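Local coordinates for protein chloride intracellular channel exc-4 (Caenorhabditis elegans, PDB 2YV9) that may insert into membranes to form chloride channels and is required to regulate the lumen size of the growing excretory canal, at residues P80-E85 and L89-N94; E42-L47 and V58-V63; R135-F140 and E146-E151; V159-V164 and L210-P215; S180-G185 and Y229-F234. All coordinates share one frame; numbering follows the deposited sequence.

In the fold
From the N terminus, contact 2 comes first: strand 57-63 returns along helix 38-52, completing a beta-alpha-beta unit of the thioredoxin-like domain. Contact 1 follows in series, a beta hairpin of strands 81-84 and 89-91 in the same sheet; the two touch where Phe43 packs on Pro80 and Asn94. In the helical domain, contact 3 closes the loop from helix 117-140 towards helix 155-178, on the far side of the chain's centre from contacts 1 and 2. Contacts 4 and 5 cross along the chain, their segments alternating. Contact 4 packs against contact 3, whereas contact 5 touches contact 2, where Met45 packs on Ala233 and Phe234 and the two domains meet.

Contact 1. Residues P80-E85 and L89-N94; sequences PIMIEE and LTYTDN. With CA (calcium ion), chain C.
Tyr91 and Glu84 project from the same face of the hairpin, and their side chains cross at a slant, with ring and carboxylate planes 50° apart. The phenol OH donates to Glu84 OE1 at 2.7 Å, meeting that oxygen on its anti side, while Glu84 OE2 is held by Arg100. Because CG of Tyr91 stands opposite its carbonyl carbon (chi1 -45°), the ring leans along the neighbouring strand, and Met82 brings its terminal CE to 3.7 Å from Tyr91 CD2. This beta hairpin forms one edge of the thioredoxin-like sheet, with Met82-Tyr91 and Glu84-Leu89 as hydrogen-bonded antiparallel pairs around the non-hydrogen-bonded pair Ile83-Thr90. A phenylalanine in place of Tyr91 would probably leave Glu84 OE1 without its hydroxyl donor across the hairpin. On the other face, Ile83 lies alongside Thr90, its CD1 3.5 Å from Thr90 CG2. At the open end Pro80 O and Thr92 O bind the calcium ion at 2.7 and 2.6 Å, respectively, together with a water and Gln78 O. Asn94 stands roughly at right angles to Pro80, its OD1 3.4 Å from Pro80 CG at the ring's corner, while Asn94 ND2 bonds to Asp93 of the second subunit.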
# COMPACT_ATOMS: atom_id res chain seq x y z
N PRO A 80 0.64 5.01 4.49
CA PRO A 80 -0.14 6.21 4.19
C PRO A 80 -1.58 5.93 3.80
O PRO A 80 -1.91 4.93 3.13
CB PRO A 80 0.57 6.77 2.96
CG PRO A 80 1.17 5.57 2.30
CD PRO A 80 1.54 4.64 3.37
N ILE A 81 -2.45 6.83 4.26
CA ILE A 81 -3.87 6.82 3.93
C ILE A 81 -4.22 8.28 3.59
O ILE A 81 -3.82 9.20 4.29
CB ILE A 81 -4.77 6.36 5.14
CG1 ILE A 81 -4.58 4.88 5.37
CG2 ILE A 81 -6.21 6.57 4.84
CD1 ILE A 81 -5.07 4.45 6.74
N MET A 82 -5.00 8.49 2.53
CA MET A 82 -5.39 9.81 2.07
C MET A 82 -6.90 9.92 2.05
O MET A 82 -7.60 8.98 1.55
CB MET A 82 -4.79 10.14 0.71
CG MET A 82 -4.93 11.62 0.34
SD MET A 82 -3.99 12.01 -1.16
CE MET A 82 -4.86 11.19 -2.45
N ILE A 83 -7.41 11.03 2.64
CA ILE A 83 -8.83 11.28 2.76
C ILE A 83 -9.22 12.48 1.93
O ILE A 83 -8.51 13.51 1.96
CB ILE A 83 -9.29 11.59 4.21
CG1 ILE A 83 -8.71 10.58 5.19
CG2 ILE A 83 -10.80 11.54 4.27
CD1 ILE A 83 -9.01 9.27 4.84
N GLU A 84 -10.29 12.31 1.16
CA GLU A 84 -10.87 13.48 0.41
C GLU A 84 -12.33 13.58 0.82
O GLU A 84 -13.24 13.10 0.16
CB GLU A 84 -10.71 13.32 -1.08
CG GLU A 84 -11.00 14.59 -1.90
CD GLU A 84 -10.49 14.47 -3.33
OE1 GLU A 84 -9.96 13.39 -3.73
OE2 GLU A 84 -10.64 15.45 -4.09
N GLU A 85 -12.53 14.19 1.97
CA GLU A 85 -13.82 14.17 2.64
C GLU A 85 -14.93 14.81 1.80
O GLU A 85 -16.05 14.31 1.77
CB GLU A 85 -13.71 14.88 3.96
CG GLU A 85 -14.26 14.08 5.04
CD GLU A 85 -14.16 14.77 6.36
OE1 GLU A 85 -13.27 15.60 6.56
OE2 GLU A 85 -15.02 14.45 7.20
N LEU A 89 -14.46 10.30 -0.02
CA LEU A 89 -13.53 9.26 -0.47
C LEU A 89 -12.39 9.06 0.51
O LEU A 89 -11.90 9.99 1.16
CB LEU A 89 -12.97 9.57 -1.86
CG LEU A 89 -13.94 9.52 -3.03
CD1 LEU A 89 -13.23 9.97 -4.33
CD2 LEU A 89 -14.61 8.14 -3.21
N THR A 90 -12.00 7.80 0.63
CA THR A 90 -10.88 7.39 1.46
C THR A 90 -9.98 6.49 0.61
O THR A 90 -10.43 5.47 0.11
CB THR A 90 -11.35 6.63 2.69
OG1 THR A 90 -12.19 7.50 3.46
CG2 THR A 90 -10.18 6.19 3.53
N TYR A 91 -8.74 6.90 0.41
CA TYR A 91 -7.78 6.11 -0.37
C TYR A 91 -6.82 5.43 0.59
O TYR A 91 -5.88 6.06 1.11
CB TYR A 91 -7.01 7.02 -1.33
CG TYR A 91 -7.86 8.03 -2.10
CD1 TYR A 91 -8.54 7.66 -3.24
CD2 TYR A 91 -7.97 9.34 -1.67
CE1 TYR A 91 -9.30 8.59 -3.99
CE2 TYR A 91 -8.72 10.30 -2.41
CZ TYR A 91 -9.40 9.90 -3.57
OH TYR A 91 -10.19 10.80 -4.30
N THR A 92 -7.04 4.14 0.84
CA THR A 92 -6.22 3.42 1.81
C THR A 92 -5.09 2.63 1.14
O THR A 92 -4.12 2.30 1.80
CB THR A 92 -7.06 2.48 2.70
OG1 THR A 92 -7.67 1.48 1.89
CG2 THR A 92 -8.13 3.29 3.44
N ASP A 93 -5.19 2.37 -0.16
CA ASP A 93 -4.28 1.52 -0.90
C ASP A 93 -3.37 2.42 -1.70
O ASP A 93 -3.83 3.42 -2.28
CB ASP A 93 -5.04 0.59 -1.85
CG ASP A 93 -4.13 -0.40 -2.56
OD1 ASP A 93 -3.36 0.02 -3.45
OD2 ASP A 93 -4.17 -1.63 -2.25
N ASN A 94 -2.08 2.10 -1.72
CA ASN A 94 -1.10 2.99 -2.38
C ASN A 94 -1.40 3.19 -3.86
O ASN A 94 -1.08 4.27 -4.45
CB ASN A 94 0.35 2.51 -2.13
CG ASN A 94 0.80 2.73 -0.68
OD1 ASN A 94 0.02 3.20 0.15
ND2 ASN A 94 2.07 2.48 -0.39
CA CA C . -1.64 2.35 2.59
O HOH W 1 0.44 0.99 3.59

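Contact 2. Residues E42-L47 and V58-V63; sequences EFWMEL and VEVKTV
Leu47 and Val58 mark the nearest backbone approach of helix segment 42-47 to strand segment 58-63, with CA atoms 6.9 Å apart, and Trp44 CA lies 8.0 Å from Val60 CA. The two elements belong to the beta-alpha-beta unit of the thioredoxin-like domain, in which strand 19-25, helix 38-52 and strand 57-63 follow one another; the predicted membrane-inserting stretch takes in this helix and ends at Val58. No hydrogen bond crosses between the two segments; the contact is made mainly by apolar side chains. Trp44, with CG turned away from its backbone N (chi1 -170°), swings its indole out to the strand and lays one face over Val60. The valine straddles that face: CG2 sits over the five-membered ring in a CH-pi contact, 3.7 Å from its centroid and 19° off the normal, while CG1 approaches the six-membered ring and comes within 3.8 Å of Trp44 CZ3. Replacing Trp44 with an alanine would probably uncover both methyls of Val60 and open a gap between helix and strand. Leu22 of the neighbouring strand 19-25 also touches the indole, and Leu20 of the same strand packs on Leu47. One turn along the helix, Leu47 meets Val58 through its CB, 3.9 Å from Val58 CG1, and the other methyl, Val58 CG2, lies 3.8 Å from the backbone Leu47 O.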
# COMPACT_ATOMS: atom_id res chain seq x y z
N GLU A 42 7.06 9.61 0.32
CA GLU A 42 6.83 9.66 -1.14
C GLU A 42 5.54 10.47 -1.43
O GLU A 42 5.58 11.42 -2.21
CB GLU A 42 6.66 8.25 -1.67
CG GLU A 42 6.35 8.15 -3.16
CD GLU A 42 6.32 6.73 -3.70
OE1 GLU A 42 6.43 5.76 -2.92
OE2 GLU A 42 6.14 6.59 -4.93
N PHE A 43 4.40 10.08 -0.87
CA PHE A 43 3.16 10.77 -1.19
C PHE A 43 3.10 12.17 -0.63
O PHE A 43 2.51 13.08 -1.25
CB PHE A 43 1.92 9.97 -0.82
CG PHE A 43 1.83 8.69 -1.56
CD1 PHE A 43 1.91 8.68 -2.94
CD2 PHE A 43 1.73 7.49 -0.90
CE1 PHE A 43 1.86 7.49 -3.63
CE2 PHE A 43 1.66 6.31 -1.61
CZ PHE A 43 1.74 6.30 -2.95
N TRP A 44 3.71 12.38 0.53
CA TRP A 44 3.75 13.73 1.10
C TRP A 44 4.52 14.63 0.15
O TRP A 44 4.03 15.73 -0.21
CB TRP A 44 4.34 13.73 2.49
CG TRP A 44 4.24 15.01 3.30
CD1 TRP A 44 3.92 16.29 2.87
CD2 TRP A 44 4.52 15.11 4.69
NE1 TRP A 44 3.95 17.16 3.96
CE2 TRP A 44 4.31 16.44 5.09
CE3 TRP A 44 4.87 14.15 5.66
CZ2 TRP A 44 4.53 16.86 6.39
CZ3 TRP A 44 5.05 14.56 6.97
CH2 TRP A 44 4.89 15.91 7.32
N MET A 45 5.68 14.15 -0.35
CA MET A 45 6.38 14.99 -1.33
C MET A 45 5.53 15.32 -2.55
O MET A 45 5.50 16.48 -3.04
CB MET A 45 7.66 14.31 -1.81
CG MET A 45 8.73 14.22 -0.72
SD MET A 45 10.33 13.54 -1.13
CE MET A 45 10.81 14.61 -2.46
N GLU A 46 4.81 14.34 -3.06
CA GLU A 46 3.93 14.58 -4.21
C GLU A 46 2.81 15.60 -3.86
O GLU A 46 2.50 16.55 -4.62
CB GLU A 46 3.37 13.27 -4.71
CG GLU A 46 4.44 12.35 -5.33
CD GLU A 46 3.93 10.96 -5.68
OE1 GLU A 46 2.72 10.69 -5.49
OE2 GLU A 46 4.74 10.17 -6.17
N LEU A 47 2.14 15.38 -2.74
CA LEU A 47 1.14 16.35 -2.28
C LEU A 47 1.72 17.76 -2.11
O LEU A 47 1.04 18.75 -2.46
CB LEU A 47 0.48 15.89 -1.00
CG LEU A 47 -0.45 14.68 -1.30
CD1 LEU A 47 -0.94 14.04 0.04
CD2 LEU A 47 -1.64 15.00 -2.12
N VAL A 58 -3.78 20.74 1.42
CA VAL A 58 -3.25 19.52 1.99
C VAL A 58 -3.02 19.71 3.47
O VAL A 58 -2.43 20.71 3.91
CB VAL A 58 -1.89 19.16 1.33
CG1 VAL A 58 -1.30 17.82 1.87
CG2 VAL A 58 -2.00 19.15 -0.15
N GLU A 59 -3.48 18.73 4.25
CA GLU A 59 -3.19 18.65 5.66
C GLU A 59 -2.49 17.33 5.88
O GLU A 59 -2.75 16.38 5.16
CB GLU A 59 -4.47 18.75 6.50
CG GLU A 59 -5.18 20.10 6.36
CD GLU A 59 -6.51 20.15 7.11
OE1 GLU A 59 -7.00 19.08 7.54
OE2 GLU A 59 -7.06 21.27 7.26
N VAL A 60 -1.56 17.27 6.83
CA VAL A 60 -0.93 16.04 7.21
C VAL A 60 -1.09 15.82 8.71
O VAL A 60 -0.87 16.75 9.48
CB VAL A 60 0.58 16.04 6.89
CG1 VAL A 60 1.22 14.68 7.34
CG2 VAL A 60 0.81 16.26 5.42
N LYS A 61 -1.40 14.58 9.09
CA LYS A 61 -1.61 14.18 10.49
C LYS A 61 -0.87 12.89 10.80
O LYS A 61 -0.89 11.97 9.99
CB LYS A 61 -3.09 13.97 10.77
CG LYS A 61 -3.91 15.23 10.64
CD LYS A 61 -5.39 15.00 10.91
CE LYS A 61 -6.19 16.29 10.71
NZ LYS A 61 -5.70 17.40 11.56
N THR A 62 -0.24 12.84 11.98
CA THR A 62 0.52 11.68 12.39
C THR A 62 -0.36 10.74 13.21
O THR A 62 -1.19 11.19 13.99
CB THR A 62 1.75 12.05 13.25
OG1 THR A 62 1.30 12.51 14.54
CG2 THR A 62 2.67 13.11 12.53
N VAL A 63 -0.13 9.44 13.06
CA VAL A 63 -0.90 8.44 13.77
C VAL A 63 -0.04 7.33 14.34
O VAL A 63 0.94 6.87 13.74
CB VAL A 63 -1.98 7.84 12.83
CG1 VAL A 63 -2.64 6.64 13.46
CG2 VAL A 63 -3.01 8.89 12.49

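Contact 3. Residues R135-F140 and E146-E151; sequences RAKVEF and EPSRVE
The Phe140 ring turns its edge to Ser148, whose OG lies near the ring plane at 3.8 Å from Phe140 CD2; the same ring takes part in a cation-pi contact with Lys144. Beside it, Lys137 reaches across from the last turns of helix 117-140 to the loop that leads into helix 155-178. Its chain runs extended from the backbone as far as CE and then bends at the last torsion (chi4 -84°), which turns the ammonium toward Ser148. Lys137 NZ donates to Ser148 O at 2.8 Å and to Ser148 OG at 3.1 Å, the former from a position tilted 26° out of the carbonyl plane. Asp141 completes the cluster, forming a salt bridge to Lys137 and a hydrogen bond to Ser148 OG. The aliphatic part of the lysine passes Val150, with Lys137 CE 4.3 Å from Val150 CG2. A largely buried ammonium is thus surrounded by a carboxylate, a carbonyl and a hydroxyl, which probably favours its charged form.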
# COMPACT_ATOMS: atom_id res chain seq x y z
N ARG A 135 20.86 -5.68 7.58
CA ARG A 135 20.57 -6.90 8.31
C ARG A 135 21.88 -7.71 8.57
O ARG A 135 22.11 -8.21 9.69
CB ARG A 135 19.57 -7.75 7.55
CG ARG A 135 19.34 -9.16 8.12
CD ARG A 135 18.62 -9.05 9.47
NE ARG A 135 18.17 -10.33 10.03
CZ ARG A 135 17.14 -11.03 9.57
NH1 ARG A 135 16.48 -10.65 8.50
NH2 ARG A 135 16.80 -12.17 10.16
N ALA A 136 22.76 -7.83 7.56
CA ALA A 136 23.98 -8.64 7.74
C ALA A 136 24.88 -8.03 8.82
O ALA A 136 25.42 -8.75 9.67
CB ALA A 136 24.74 -8.72 6.44
N LYS A 137 25.05 -6.71 8.82
CA LYS A 137 25.98 -6.12 9.76
C LYS A 137 25.41 -6.15 11.18
O LYS A 137 26.14 -6.43 12.18
CB LYS A 137 26.39 -4.69 9.40
CG LYS A 137 27.68 -4.33 10.12
CD LYS A 137 27.94 -2.85 10.07
CE LYS A 137 29.29 -2.55 10.65
NZ LYS A 137 29.20 -2.44 12.10
N VAL A 138 24.11 -5.88 11.26
CA VAL A 138 23.43 -5.92 12.60
C VAL A 138 23.57 -7.29 13.24
O VAL A 138 23.83 -7.43 14.45
CB VAL A 138 21.93 -5.51 12.51
CG1 VAL A 138 21.13 -5.97 13.74
CG2 VAL A 138 21.85 -3.99 12.33
N GLU A 139 23.39 -8.33 12.44
CA GLU A 139 23.52 -9.70 12.97
C GLU A 139 25.00 -10.03 13.28
O GLU A 139 25.32 -10.76 14.25
CB GLU A 139 22.94 -10.72 11.99
CG GLU A 139 21.47 -10.51 11.67
CD GLU A 139 20.47 -11.01 12.74
OE1 GLU A 139 20.88 -11.50 13.83
OE2 GLU A 139 19.25 -10.93 12.46
N PHE A 140 25.90 -9.51 12.47
CA PHE A 140 27.32 -9.77 12.70
C PHE A 140 27.78 -9.14 14.01
O PHE A 140 28.64 -9.69 14.74
CB PHE A 140 28.15 -9.18 11.55
CG PHE A 140 29.58 -9.52 11.63
CD1 PHE A 140 30.00 -10.84 11.47
CD2 PHE A 140 30.52 -8.55 11.91
CE1 PHE A 140 31.34 -11.16 11.56
CE2 PHE A 140 31.86 -8.87 11.99
CZ PHE A 140 32.27 -10.17 11.82
N GLU A 146 31.45 -2.97 21.14
CA GLU A 146 31.87 -2.05 20.07
C GLU A 146 31.54 -2.70 18.73
O GLU A 146 31.94 -3.82 18.50
CB GLU A 146 33.36 -1.77 20.19
CG GLU A 146 33.92 -0.70 19.24
CD GLU A 146 33.28 0.67 19.44
OE1 GLU A 146 32.90 1.01 20.58
OE2 GLU A 146 33.14 1.42 18.44
N PRO A 147 30.76 -2.01 17.87
CA PRO A 147 30.45 -2.56 16.54
C PRO A 147 31.71 -2.68 15.71
O PRO A 147 32.70 -1.99 15.92
CB PRO A 147 29.50 -1.51 15.93
CG PRO A 147 29.72 -0.28 16.70
CD PRO A 147 30.10 -0.71 18.10
N SER A 148 31.64 -3.57 14.73
CA SER A 148 32.73 -3.72 13.79
C SER A 148 32.86 -2.50 12.89
O SER A 148 31.87 -1.82 12.61
CB SER A 148 32.45 -4.90 12.91
OG SER A 148 31.12 -4.80 12.38
N ARG A 149 34.08 -2.25 12.43
CA ARG A 149 34.28 -1.26 11.40
C ARG A 149 33.98 -1.92 10.08
O ARG A 149 34.28 -3.09 9.87
CB ARG A 149 35.74 -0.82 11.39
CG ARG A 149 36.16 -0.06 12.64
CD ARG A 149 37.54 0.61 12.45
NE ARG A 149 38.56 -0.37 12.07
CZ ARG A 149 39.74 -0.08 11.52
NH1 ARG A 149 40.10 1.18 11.29
NH2 ARG A 149 40.57 -1.06 11.20
N VAL A 150 33.42 -1.16 9.13
CA VAL A 150 33.15 -1.76 7.82
C VAL A 150 34.43 -2.34 7.16
O VAL A 150 34.37 -3.40 6.52
CB VAL A 150 32.53 -0.70 6.91
CG1 VAL A 150 32.54 -1.13 5.41
CG2 VAL A 150 31.12 -0.34 7.41
N GLU A 151 35.56 -1.65 7.32
CA GLU A 151 36.82 -2.09 6.70
C GLU A 151 37.30 -3.44 7.25
O GLU A 151 38.03 -4.15 6.56
CB GLU A 151 37.92 -1.02 6.88
CG GLU A 151 38.35 -0.79 8.30
CD GLU A 151 39.27 0.41 8.43
OE1 GLU A 151 40.39 0.37 7.87
OE2 GLU A 151 38.86 1.38 9.10

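Contact 4. Residues V159-V164 and L210-P215; sequences VHYNRV and LGFDIP
Tyr161 drives one edge of its ring into the face of Phe212, a T-shaped pair with centroids 5.2 Å apart and planes at 73°. Contact is tightest where Tyr161 CE1 comes 3.6 Å from Phe212 CG; Phe212 CB is nearly as close to that carbon, so the tyrosine edge bears on the root of the phenylalanine ring. Phe212 offers this face because its CG lies between the backbone N and the carbonyl carbon (chi1 77°). Just before it, Gly211, the first residue past helix 190-210, leaves helical geometry with a positive phi of 88°, at backbone angles where a side chain would press on the preceding carbonyl. The tyrosine's outer end is more loosely joined: its hydroxyl makes no direct bond to the loop, and a water bridges the gap, 2.8 Å from Tyr161 OH and 2.7 Å from Asp213 O, to which it donates. The edge-to-face pair thus probably sets the ring's position, while the water bridge is likely to be the more adaptable link from helix to loop.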
# COMPACT_ATOMS: atom_id res chain seq x y z
N VAL A 159 30.42 -7.69 1.14
CA VAL A 159 29.87 -7.67 -0.23
C VAL A 159 28.58 -6.84 -0.35
O VAL A 159 28.41 -6.13 -1.33
CB VAL A 159 29.69 -9.09 -0.87
CG1 VAL A 159 28.74 -9.96 -0.09
CG2 VAL A 159 29.20 -8.96 -2.34
N HIS A 160 27.72 -6.84 0.68
CA HIS A 160 26.46 -6.09 0.56
C HIS A 160 26.78 -4.59 0.57
O HIS A 160 26.13 -3.79 -0.14
CB HIS A 160 25.56 -6.41 1.75
CG HIS A 160 25.33 -7.87 1.94
ND1 HIS A 160 24.74 -8.66 0.98
CD2 HIS A 160 25.61 -8.69 2.99
CE1 HIS A 160 24.64 -9.90 1.44
NE2 HIS A 160 25.17 -9.95 2.65
N TYR A 161 27.78 -4.23 1.35
CA TYR A 161 28.23 -2.84 1.43
C TYR A 161 28.82 -2.42 0.08
O TYR A 161 28.59 -1.34 -0.37
CB TYR A 161 29.27 -2.64 2.52
CG TYR A 161 30.06 -1.33 2.41
CD1 TYR A 161 29.51 -0.14 2.79
CD2 TYR A 161 31.33 -1.32 1.84
CE1 TYR A 161 30.22 1.07 2.71
CE2 TYR A 161 32.05 -0.17 1.75
CZ TYR A 161 31.50 1.04 2.15
OH TYR A 161 32.32 2.17 1.97
N ASN A 162 29.66 -3.28 -0.45
CA ASN A 162 30.28 -2.96 -1.76
C ASN A 162 29.22 -2.79 -2.84
O ASN A 162 29.34 -1.85 -3.68
CB ASN A 162 31.32 -4.02 -2.17
CG ASN A 162 32.48 -4.11 -1.19
OD1 ASN A 162 32.67 -3.22 -0.37
ND2 ASN A 162 33.26 -5.21 -1.26
N ARG A 163 28.17 -3.63 -2.81
CA ARG A 163 27.05 -3.54 -3.75
C ARG A 163 26.25 -2.29 -3.56
O ARG A 163 25.80 -1.68 -4.54
CB ARG A 163 26.15 -4.76 -3.72
CG ARG A 163 26.84 -6.01 -4.17
CD ARG A 163 25.86 -7.01 -4.78
NE ARG A 163 26.59 -8.07 -5.47
CZ ARG A 163 26.02 -9.14 -6.02
NH1 ARG A 163 24.70 -9.32 -6.01
NH2 ARG A 163 26.80 -10.02 -6.63
N VAL A 164 26.07 -1.87 -2.31
CA VAL A 164 25.51 -0.54 -2.05
C VAL A 164 26.34 0.54 -2.74
O VAL A 164 25.82 1.37 -3.46
CB VAL A 164 25.34 -0.23 -0.52
CG1 VAL A 164 24.96 1.23 -0.25
CG2 VAL A 164 24.26 -1.21 0.08
N LEU A 210 25.74 2.00 10.84
CA LEU A 210 26.46 1.02 10.05
C LEU A 210 27.90 1.37 9.75
O LEU A 210 28.62 0.53 9.21
CB LEU A 210 25.71 0.75 8.76
CG LEU A 210 24.28 0.20 8.80
CD1 LEU A 210 23.67 -0.06 7.47
CD2 LEU A 210 24.20 -1.09 9.61
N GLY A 211 28.33 2.58 10.04
CA GLY A 211 29.77 2.88 10.00
C GLY A 211 30.29 3.32 8.63
O GLY A 211 31.43 3.05 8.29
N PHE A 212 29.48 4.07 7.87
CA PHE A 212 29.90 4.51 6.55
C PHE A 212 29.07 5.72 6.12
O PHE A 212 27.97 5.94 6.60
CB PHE A 212 29.79 3.35 5.54
CG PHE A 212 28.39 3.05 5.08
CD1 PHE A 212 27.85 3.67 3.95
CD2 PHE A 212 27.60 2.12 5.75
CE1 PHE A 212 26.57 3.42 3.50
CE2 PHE A 212 26.30 1.85 5.32
CZ PHE A 212 25.79 2.47 4.18
N ASP A 213 29.67 6.51 5.22
CA ASP A 213 28.96 7.62 4.57
C ASP A 213 28.84 7.26 3.09
O ASP A 213 29.49 6.32 2.58
CB ASP A 213 29.76 8.91 4.71
CG ASP A 213 28.90 10.17 4.61
OD1 ASP A 213 27.68 10.09 4.39
OD2 ASP A 213 29.47 11.26 4.84
N ILE A 214 27.98 8.01 2.42
CA ILE A 214 27.77 7.83 0.98
C ILE A 214 29.09 8.34 0.39
O ILE A 214 29.53 9.42 0.77
CB ILE A 214 26.55 8.64 0.51
CG1 ILE A 214 25.22 8.05 0.99
CG2 ILE A 214 26.57 8.79 -1.04
CD1 ILE A 214 24.06 8.92 0.72
N PRO A 215 29.80 7.54 -0.45
CA PRO A 215 31.16 7.95 -0.81
C PRO A 215 31.29 9.38 -1.32
O PRO A 215 30.50 9.82 -2.17
CB PRO A 215 31.57 6.93 -1.85
CG PRO A 215 30.79 5.66 -1.46
CD PRO A 215 29.48 6.19 -0.95
O HOH W 2 31.76 4.88 2.27

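Contact 5. Residues S180-G185 and Y229-F234; sequences SRYLLG and YRTAAF
Tyr182 and Thr231 meet through their hydroxyls, the one direct polar link between the two segments. The side chains come from opposite directions, and Tyr182 OH lies 2.7 Å from Thr231 OG1, which sits near the plane of the phenol ring at its edge. Thr231 holds OG1 opposite its carbonyl carbon (chi1 -62°), and the same oxygen is also bonded to Thr227 O, tying it to the end of the preceding helix. Van der Waals contact is slight: Thr231 CG2 approaches Tyr182 OH to 3.6 Å, and only 79 Å² is buried in all. Backbone and local bonds shape each side. Ser180 OG donates to Tyr182 O at 2.6 Å, nearly straight on to the carbonyl, and Tyr182 N bonds to Gly185 O, folding the loop into a compact turn; Thr231 is the N-cap residue of helix 232-236 but makes no side-chain capping bond. The contact thus links the loop between helices 155-178 and 190-210 to the junction of helices 219-228 and 232-236, while Met196 and Asp192 of helix 190-210 pack on Tyr182.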
# COMPACT_ATOMS: atom_id res chain seq x y z
N SER A 180 21.06 16.62 -15.07
CA SER A 180 19.79 17.14 -14.57
C SER A 180 19.77 17.43 -13.07
O SER A 180 20.54 16.84 -12.33
CB SER A 180 18.68 16.11 -14.87
OG SER A 180 19.04 14.84 -14.44
N ARG A 181 18.94 18.39 -12.68
CA ARG A 181 18.77 18.80 -11.29
C ARG A 181 18.13 17.68 -10.49
O ARG A 181 18.57 17.36 -9.34
CB ARG A 181 17.82 19.99 -11.23
CG ARG A 181 17.57 20.53 -9.85
CD ARG A 181 18.60 21.57 -9.50
NE ARG A 181 18.34 22.82 -10.21
CZ ARG A 181 19.23 23.78 -10.46
NH1 ARG A 181 20.50 23.67 -10.05
NH2 ARG A 181 18.85 24.86 -11.13
N TYR A 182 17.04 17.18 -11.06
CA TYR A 182 16.34 16.00 -10.52
C TYR A 182 16.75 14.77 -11.34
O TYR A 182 17.56 14.88 -12.25
CB TYR A 182 14.81 16.27 -10.42
CG TYR A 182 14.49 17.38 -9.40
CD1 TYR A 182 14.37 17.07 -8.03
CD2 TYR A 182 14.34 18.70 -9.78
CE1 TYR A 182 14.12 18.06 -7.08
CE2 TYR A 182 14.09 19.70 -8.84
CZ TYR A 182 13.99 19.37 -7.47
OH TYR A 182 13.73 20.33 -6.52
N LEU A 183 16.24 13.58 -11.00
CA LEU A 183 16.72 12.35 -11.56
C LEU A 183 16.43 12.28 -13.05
O LEU A 183 17.25 11.75 -13.80
CB LEU A 183 16.12 11.14 -10.83
CG LEU A 183 16.72 9.76 -11.08
CD1 LEU A 183 18.17 9.69 -10.69
CD2 LEU A 183 15.92 8.71 -10.32
N LEU A 184 15.28 12.79 -13.46
CA LEU A 184 14.86 12.70 -14.88
C LEU A 184 14.91 13.98 -15.68
O LEU A 184 14.71 13.95 -16.91
CB LEU A 184 13.43 12.20 -14.94
CG LEU A 184 13.23 10.70 -14.91
CD1 LEU A 184 13.89 10.02 -13.71
CD2 LEU A 184 11.71 10.43 -15.04
N GLY A 185 15.11 15.10 -15.02
CA GLY A 185 15.07 16.39 -15.68
C GLY A 185 15.04 17.51 -14.68
O GLY A 185 15.54 17.34 -13.53
N TYR A 229 17.90 18.58 -0.12
CA TYR A 229 17.99 19.41 1.09
C TYR A 229 17.66 20.87 0.78
O TYR A 229 17.64 21.66 1.71
CB TYR A 229 19.41 19.29 1.65
CG TYR A 229 19.82 17.91 2.11
CD1 TYR A 229 18.86 16.90 2.38
CD2 TYR A 229 21.15 17.62 2.43
CE1 TYR A 229 19.27 15.63 2.86
CE2 TYR A 229 21.52 16.38 2.92
CZ TYR A 229 20.56 15.39 3.12
OH TYR A 229 20.94 14.16 3.62
N ARG A 230 17.45 21.19 -0.51
CA ARG A 230 16.94 22.51 -0.93
C ARG A 230 15.52 22.49 -1.56
O ARG A 230 15.02 23.53 -2.03
CB ARG A 230 17.94 23.21 -1.89
CG ARG A 230 19.31 23.51 -1.29
CD ARG A 230 20.26 24.00 -2.40
NE ARG A 230 21.58 24.40 -1.92
CZ ARG A 230 22.55 24.86 -2.70
NH1 ARG A 230 22.37 24.96 -4.02
NH2 ARG A 230 23.73 25.20 -2.18
N THR A 231 14.87 21.31 -1.59
CA THR A 231 13.55 21.12 -2.15
C THR A 231 12.56 21.11 -0.99
O THR A 231 12.59 20.22 -0.14
CB THR A 231 13.51 19.78 -2.87
OG1 THR A 231 14.46 19.77 -3.95
CG2 THR A 231 12.11 19.46 -3.39
N ALA A 232 11.70 22.12 -0.91
CA ALA A 232 10.77 22.25 0.17
C ALA A 232 9.96 20.96 0.34
O ALA A 232 9.76 20.54 1.46
CB ALA A 232 9.83 23.49 -0.06
N ALA A 233 9.52 20.34 -0.75
CA ALA A 233 8.73 19.06 -0.65
C ALA A 233 9.45 18.02 0.19
O ALA A 233 8.84 17.29 0.98
CB ALA A 233 8.42 18.50 -2.02
N PHE A 234 10.75 17.93 -0.01
CA PHE A 234 11.56 17.00 0.77
C PHE A 234 11.71 17.45 2.23
O PHE A 234 11.51 16.66 3.21
CB PHE A 234 12.93 16.80 0.12
CG PHE A 234 13.84 15.93 0.96
CD1 PHE A 234 13.70 14.54 0.90
CD2 PHE A 234 14.72 16.48 1.89
CE1 PHE A 234 14.47 13.74 1.68
CE2 PHE A 234 15.51 15.64 2.70
CZ PHE A 234 15.36 14.26 2.57